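Local atomic coordinates of L-ribose isomerase (Geodermatophilus obscurus DSM 43160, PDB entry 5AVP), a protein that probably catalyses the manganese-dependent interconversion of the aldose L-ribose and the ketose L-ribulose, a step useful in making rare sugars. Residues T132-Y146 against T188-M202. Residues are numbered along the deposited sequence; the frame is centred on the assembly and turned at random.
Sequences TESYEVVLGEMELFY and TSYRRLRVGDPKFVM. With MN (manganese (II) ion), chain E.
Tyr146 and Met202 meet between the two antiparallel sheets of a cupin-type β-barrel. Each segment passes from one sheet to the other: 133-139 pairs with 200-202 in the first, 141-146 with 189-194 in the second, both antiparallel. In the second sheet, the backbones of Tyr146 and Ser189 exchange two hydrogen bonds. The Tyr146 side chain takes the crowded position, CG between its own N and carbonyl carbon (chi1 61°), and so lays its ring against Ser189, whose CB stands over the ring centre in a CH-pi contact, 3.6 Å from the centroid. Phe200 turns an edge toward this ring in an offset edge-to-face pair, planes at 61°. Met202, bent at chi2 and chi3, brings its methyl CE to 3.6 Å from Tyr146 CB, with SD obliquely beside the ring in a Met-aromatic contact. An alanine in place of Tyr146 would keep CB but remove the ring, which would probably leave Ser189 CB and the Phe200 edge without their partner and open a gap beside Met202 CE. Leu193 continues this apolar layer, its CD1 3.8 Å from Leu144 CD2 and 4.1 Å from Met142 SD. At the interface with the second subunit, Lys199 and Glu136 form a salt bridge, and each also pairs across it, with Asp112 and Arg223 of that chain respectively. In the first sheet, Met202 N bonds straight to Glu133 O, while Met202 CB packs 3.7 Å from Tyr135 OH. That hydroxyl donates a weak hydrogen bond to Glu133 OE1; the other oxygen, OE2, binds manganese at 2.1 Å, alongside NE2 of His126, His128 and His208.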
# COMPACT_ATOMS: atom_id res chain seq x y z
N THR A 132 -17.53 22.36 3.00
CA THR A 132 -18.05 21.37 2.05
C THR A 132 -16.98 20.29 2.04
O THR A 132 -15.78 20.57 1.85
CB THR A 132 -18.22 21.92 0.64
OG1 THR A 132 -19.45 22.63 0.54
CG2 THR A 132 -18.24 20.77 -0.34
N GLU A 133 -17.42 19.06 2.24
CA GLU A 133 -16.52 17.92 2.31
C GLU A 133 -16.63 16.91 1.16
O GLU A 133 -17.64 16.84 0.47
CB GLU A 133 -16.78 17.17 3.63
CG GLU A 133 -17.13 18.05 4.83
CD GLU A 133 -17.49 17.25 6.08
OE1 GLU A 133 -18.07 16.16 5.96
OE2 GLU A 133 -17.22 17.73 7.20
N SER A 134 -15.57 16.12 0.99
CA SER A 134 -15.53 15.05 -0.01
C SER A 134 -14.98 13.84 0.74
O SER A 134 -14.14 13.99 1.63
CB SER A 134 -14.59 15.40 -1.17
OG SER A 134 -13.23 15.31 -0.77
N TYR A 135 -15.44 12.65 0.38
CA TYR A 135 -14.99 11.43 1.05
C TYR A 135 -14.31 10.45 0.11
O TYR A 135 -14.74 10.24 -1.02
CB TYR A 135 -16.16 10.71 1.73
CG TYR A 135 -17.01 11.58 2.63
CD1 TYR A 135 -16.51 12.08 3.84
CD2 TYR A 135 -18.32 11.91 2.28
CE1 TYR A 135 -17.29 12.89 4.66
CE2 TYR A 135 -19.09 12.72 3.08
CZ TYR A 135 -18.58 13.21 4.27
OH TYR A 135 -19.36 14.02 5.07
N GLU A 136 -13.25 9.82 0.59
CA GLU A 136 -12.54 8.84 -0.19
C GLU A 136 -12.20 7.71 0.74
O GLU A 136 -11.35 7.85 1.61
CB GLU A 136 -11.27 9.44 -0.76
CG GLU A 136 -10.33 8.44 -1.41
CD GLU A 136 -9.01 9.09 -1.76
OE1 GLU A 136 -9.04 10.19 -2.34
OE2 GLU A 136 -7.96 8.50 -1.46
N VAL A 137 -12.88 6.59 0.57
CA VAL A 137 -12.65 5.44 1.41
C VAL A 137 -11.26 4.86 1.13
O VAL A 137 -10.94 4.53 -0.01
CB VAL A 137 -13.72 4.36 1.14
CG1 VAL A 137 -13.46 3.14 2.00
CG2 VAL A 137 -15.11 4.93 1.41
N VAL A 138 -10.44 4.78 2.17
CA VAL A 138 -9.10 4.23 2.03
C VAL A 138 -9.12 2.77 2.46
O VAL A 138 -8.50 1.92 1.81
CB VAL A 138 -8.06 4.97 2.93
CG1 VAL A 138 -6.78 4.12 3.02
CG2 VAL A 138 -7.77 6.40 2.38
N LEU A 139 -9.85 2.49 3.54
CA LEU A 139 -9.94 1.15 4.11
C LEU A 139 -11.29 0.89 4.76
O LEU A 139 -11.79 1.71 5.52
CB LEU A 139 -8.85 0.98 5.16
CG LEU A 139 -8.71 -0.35 5.87
CD1 LEU A 139 -8.54 -1.48 4.87
CD2 LEU A 139 -7.52 -0.27 6.80
N GLY A 140 -11.89 -0.26 4.45
CA GLY A 140 -13.17 -0.61 5.04
C GLY A 140 -14.36 -0.14 4.23
O GLY A 140 -14.27 0.04 3.02
N GLU A 141 -15.48 0.05 4.91
CA GLU A 141 -16.70 0.51 4.27
C GLU A 141 -17.30 1.57 5.13
O GLU A 141 -17.34 1.43 6.34
CB GLU A 141 -17.69 -0.64 4.11
CG GLU A 141 -17.07 -1.87 3.48
CD GLU A 141 -18.02 -2.61 2.57
OE1 GLU A 141 -19.04 -3.12 3.06
OE2 GLU A 141 -17.73 -2.68 1.35
N MET A 142 -17.77 2.63 4.48
CA MET A 142 -18.37 3.77 5.19
C MET A 142 -19.87 3.87 4.94
O MET A 142 -20.31 3.98 3.79
CB MET A 142 -17.70 5.06 4.72
CG MET A 142 -18.25 6.35 5.30
SD MET A 142 -17.34 7.74 4.57
CE MET A 142 -18.34 9.11 5.06
N GLU A 143 -20.65 3.82 6.01
CA GLU A 143 -22.10 3.95 5.91
C GLU A 143 -22.42 5.39 6.22
O GLU A 143 -22.47 5.79 7.38
CB GLU A 143 -22.82 3.05 6.91
CG GLU A 143 -22.62 1.59 6.69
CD GLU A 143 -23.46 0.76 7.63
OE1 GLU A 143 -23.25 -0.47 7.68
OE2 GLU A 143 -24.33 1.36 8.30
N LEU A 144 -22.62 6.17 5.17
CA LEU A 144 -22.93 7.58 5.27
C LEU A 144 -24.43 7.85 5.40
O LEU A 144 -25.24 7.33 4.65
CB LEU A 144 -22.39 8.29 4.03
CG LEU A 144 -22.65 9.79 3.89
CD1 LEU A 144 -22.15 10.52 5.13
CD2 LEU A 144 -21.95 10.29 2.65
N PHE A 145 -24.78 8.68 6.39
CA PHE A 145 -26.16 9.07 6.65
C PHE A 145 -26.25 10.60 6.50
O PHE A 145 -25.38 11.33 6.98
CB PHE A 145 -26.57 8.67 8.08
CG PHE A 145 -26.31 7.22 8.42
CD1 PHE A 145 -27.11 6.21 7.88
CD2 PHE A 145 -25.29 6.87 9.30
CE1 PHE A 145 -26.90 4.87 8.22
CE2 PHE A 145 -25.08 5.54 9.65
CZ PHE A 145 -25.88 4.53 9.11
N TYR A 146 -27.29 11.08 5.85
CA TYR A 146 -27.44 12.51 5.67
C TYR A 146 -28.84 12.96 5.30
O TYR A 146 -29.71 12.16 4.96
CB TYR A 146 -26.47 13.01 4.60
CG TYR A 146 -26.68 12.40 3.23
CD1 TYR A 146 -26.36 11.07 2.99
CD2 TYR A 146 -27.15 13.17 2.17
CE1 TYR A 146 -26.50 10.51 1.71
CE2 TYR A 146 -27.30 12.62 0.89
CZ TYR A 146 -26.97 11.29 0.67
OH TYR A 146 -27.09 10.73 -0.59
N THR A 188 -32.24 11.06 6.90
CA THR A 188 -32.96 10.02 6.15
C THR A 188 -32.26 9.32 5.00
O THR A 188 -32.60 8.18 4.67
CB THR A 188 -34.17 10.62 5.50
OG1 THR A 188 -33.74 11.49 4.45
CG2 THR A 188 -34.97 11.40 6.51
N SER A 189 -31.34 10.01 4.34
CA SER A 189 -30.64 9.41 3.22
C SER A 189 -29.44 8.59 3.65
O SER A 189 -28.73 8.94 4.59
CB SER A 189 -30.20 10.47 2.24
OG SER A 189 -31.34 10.98 1.62
N TYR A 190 -29.25 7.48 2.95
CA TYR A 190 -28.16 6.56 3.23
C TYR A 190 -27.24 6.47 2.03
O TYR A 190 -27.59 6.90 0.94
CB TYR A 190 -28.72 5.18 3.54
CG TYR A 190 -27.67 4.12 3.81
CD1 TYR A 190 -26.92 4.13 4.99
CD2 TYR A 190 -27.45 3.10 2.89
CE1 TYR A 190 -25.99 3.14 5.25
CE2 TYR A 190 -26.52 2.12 3.14
CZ TYR A 190 -25.80 2.13 4.31
OH TYR A 190 -24.89 1.12 4.54
N ARG A 191 -26.07 5.89 2.24
CA ARG A 191 -25.08 5.72 1.18
C ARG A 191 -23.92 4.87 1.69
O ARG A 191 -23.39 5.09 2.78
CB ARG A 191 -24.58 7.07 0.70
CG ARG A 191 -23.35 6.99 -0.18
CD ARG A 191 -23.58 6.35 -1.53
NE ARG A 191 -24.21 7.26 -2.47
CZ ARG A 191 -24.08 7.16 -3.79
NH1 ARG A 191 -23.33 6.19 -4.30
NH2 ARG A 191 -24.69 8.01 -4.59
N ARG A 192 -23.54 3.87 0.89
CA ARG A 192 -22.47 2.94 1.21
C ARG A 192 -21.29 3.24 0.30
O ARG A 192 -21.30 2.83 -0.85
CB ARG A 192 -22.96 1.52 0.92
CG ARG A 192 -21.97 0.42 1.24
CD ARG A 192 -22.05 0.09 2.72
NE ARG A 192 -21.25 -1.06 3.14
CZ ARG A 192 -21.39 -1.65 4.32
NH1 ARG A 192 -22.30 -1.21 5.18
NH2 ARG A 192 -20.63 -2.69 4.66
N LEU A 193 -20.27 3.93 0.81
CA LEU A 193 -19.09 4.24 0.01
C LEU A 193 -17.96 3.24 0.30
O LEU A 193 -17.64 2.95 1.46
CB LEU A 193 -18.64 5.66 0.30
CG LEU A 193 -19.75 6.68 0.11
CD1 LEU A 193 -19.59 7.81 1.10
CD2 LEU A 193 -19.73 7.18 -1.32
N ARG A 194 -17.35 2.71 -0.76
CA ARG A 194 -16.25 1.74 -0.64
C ARG A 194 -14.98 2.26 -1.31
O ARG A 194 -14.99 3.27 -2.00
CB ARG A 194 -16.61 0.38 -1.27
CG ARG A 194 -17.87 -0.22 -0.74
CD ARG A 194 -18.27 -1.46 -1.47
NE ARG A 194 -19.67 -1.75 -1.21
CZ ARG A 194 -20.30 -2.87 -1.56
NH1 ARG A 194 -19.65 -3.82 -2.21
NH2 ARG A 194 -21.60 -3.02 -1.27
N VAL A 195 -13.89 1.53 -1.08
CA VAL A 195 -12.61 1.87 -1.67
C VAL A 195 -12.73 1.74 -3.18
O VAL A 195 -13.19 0.72 -3.68
CB VAL A 195 -11.51 0.89 -1.24
CG1 VAL A 195 -10.14 1.56 -1.37
CG2 VAL A 195 -11.76 0.38 0.15
N GLY A 196 -12.31 2.77 -3.91
CA GLY A 196 -12.41 2.69 -5.36
C GLY A 196 -13.57 3.48 -5.94
O GLY A 196 -13.49 3.92 -7.08
N ASP A 197 -14.63 3.66 -5.15
CA ASP A 197 -15.82 4.41 -5.58
C ASP A 197 -15.46 5.83 -5.97
O ASP A 197 -14.32 6.28 -5.78
CB ASP A 197 -16.84 4.50 -4.44
CG ASP A 197 -17.55 3.19 -4.18
OD1 ASP A 197 -16.90 2.13 -4.12
OD2 ASP A 197 -18.79 3.22 -4.03
N PRO A 198 -16.42 6.56 -6.56
CA PRO A 198 -16.14 7.94 -6.95
C PRO A 198 -16.04 8.81 -5.71
O PRO A 198 -16.46 8.40 -4.62
CB PRO A 198 -17.34 8.29 -7.82
CG PRO A 198 -17.67 7.01 -8.45
CD PRO A 198 -17.59 6.05 -7.28
N LYS A 199 -15.47 10.00 -5.85
CA LYS A 199 -15.37 10.91 -4.71
C LYS A 199 -16.80 11.32 -4.37
O LYS A 199 -17.59 11.60 -5.27
CB LYS A 199 -14.55 12.16 -5.04
CG LYS A 199 -13.04 12.01 -4.89
CD LYS A 199 -12.58 12.44 -3.51
CE LYS A 199 -11.10 12.11 -3.30
NZ LYS A 199 -10.57 12.68 -2.02
N PHE A 200 -17.12 11.33 -3.08
CA PHE A 200 -18.44 11.75 -2.67
C PHE A 200 -18.40 13.13 -2.04
O PHE A 200 -17.66 13.37 -1.09
CB PHE A 200 -19.07 10.78 -1.68
CG PHE A 200 -20.52 11.04 -1.50
CD1 PHE A 200 -21.40 10.88 -2.57
CD2 PHE A 200 -21.02 11.49 -0.30
CE1 PHE A 200 -22.73 11.19 -2.45
CE2 PHE A 200 -22.37 11.79 -0.18
CZ PHE A 200 -23.22 11.64 -1.25
N VAL A 201 -19.21 14.03 -2.58
CA VAL A 201 -19.28 15.40 -2.09
C VAL A 201 -20.48 15.66 -1.18
O VAL A 201 -21.62 15.34 -1.51
CB VAL A 201 -19.36 16.39 -3.25
CG1 VAL A 201 -19.78 17.74 -2.74
CG2 VAL A 201 -18.00 16.51 -3.94
N MET A 202 -20.18 16.27 -0.03
CA MET A 202 -21.18 16.63 0.98
C MET A 202 -21.19 18.13 1.13
O MET A 202 -20.34 18.70 1.83
CB MET A 202 -20.85 16.00 2.34
CG MET A 202 -21.86 16.33 3.44
SD MET A 202 -23.59 15.85 3.08
CE MET A 202 -23.43 14.05 2.99
MN MN E . -18.16 16.92 8.86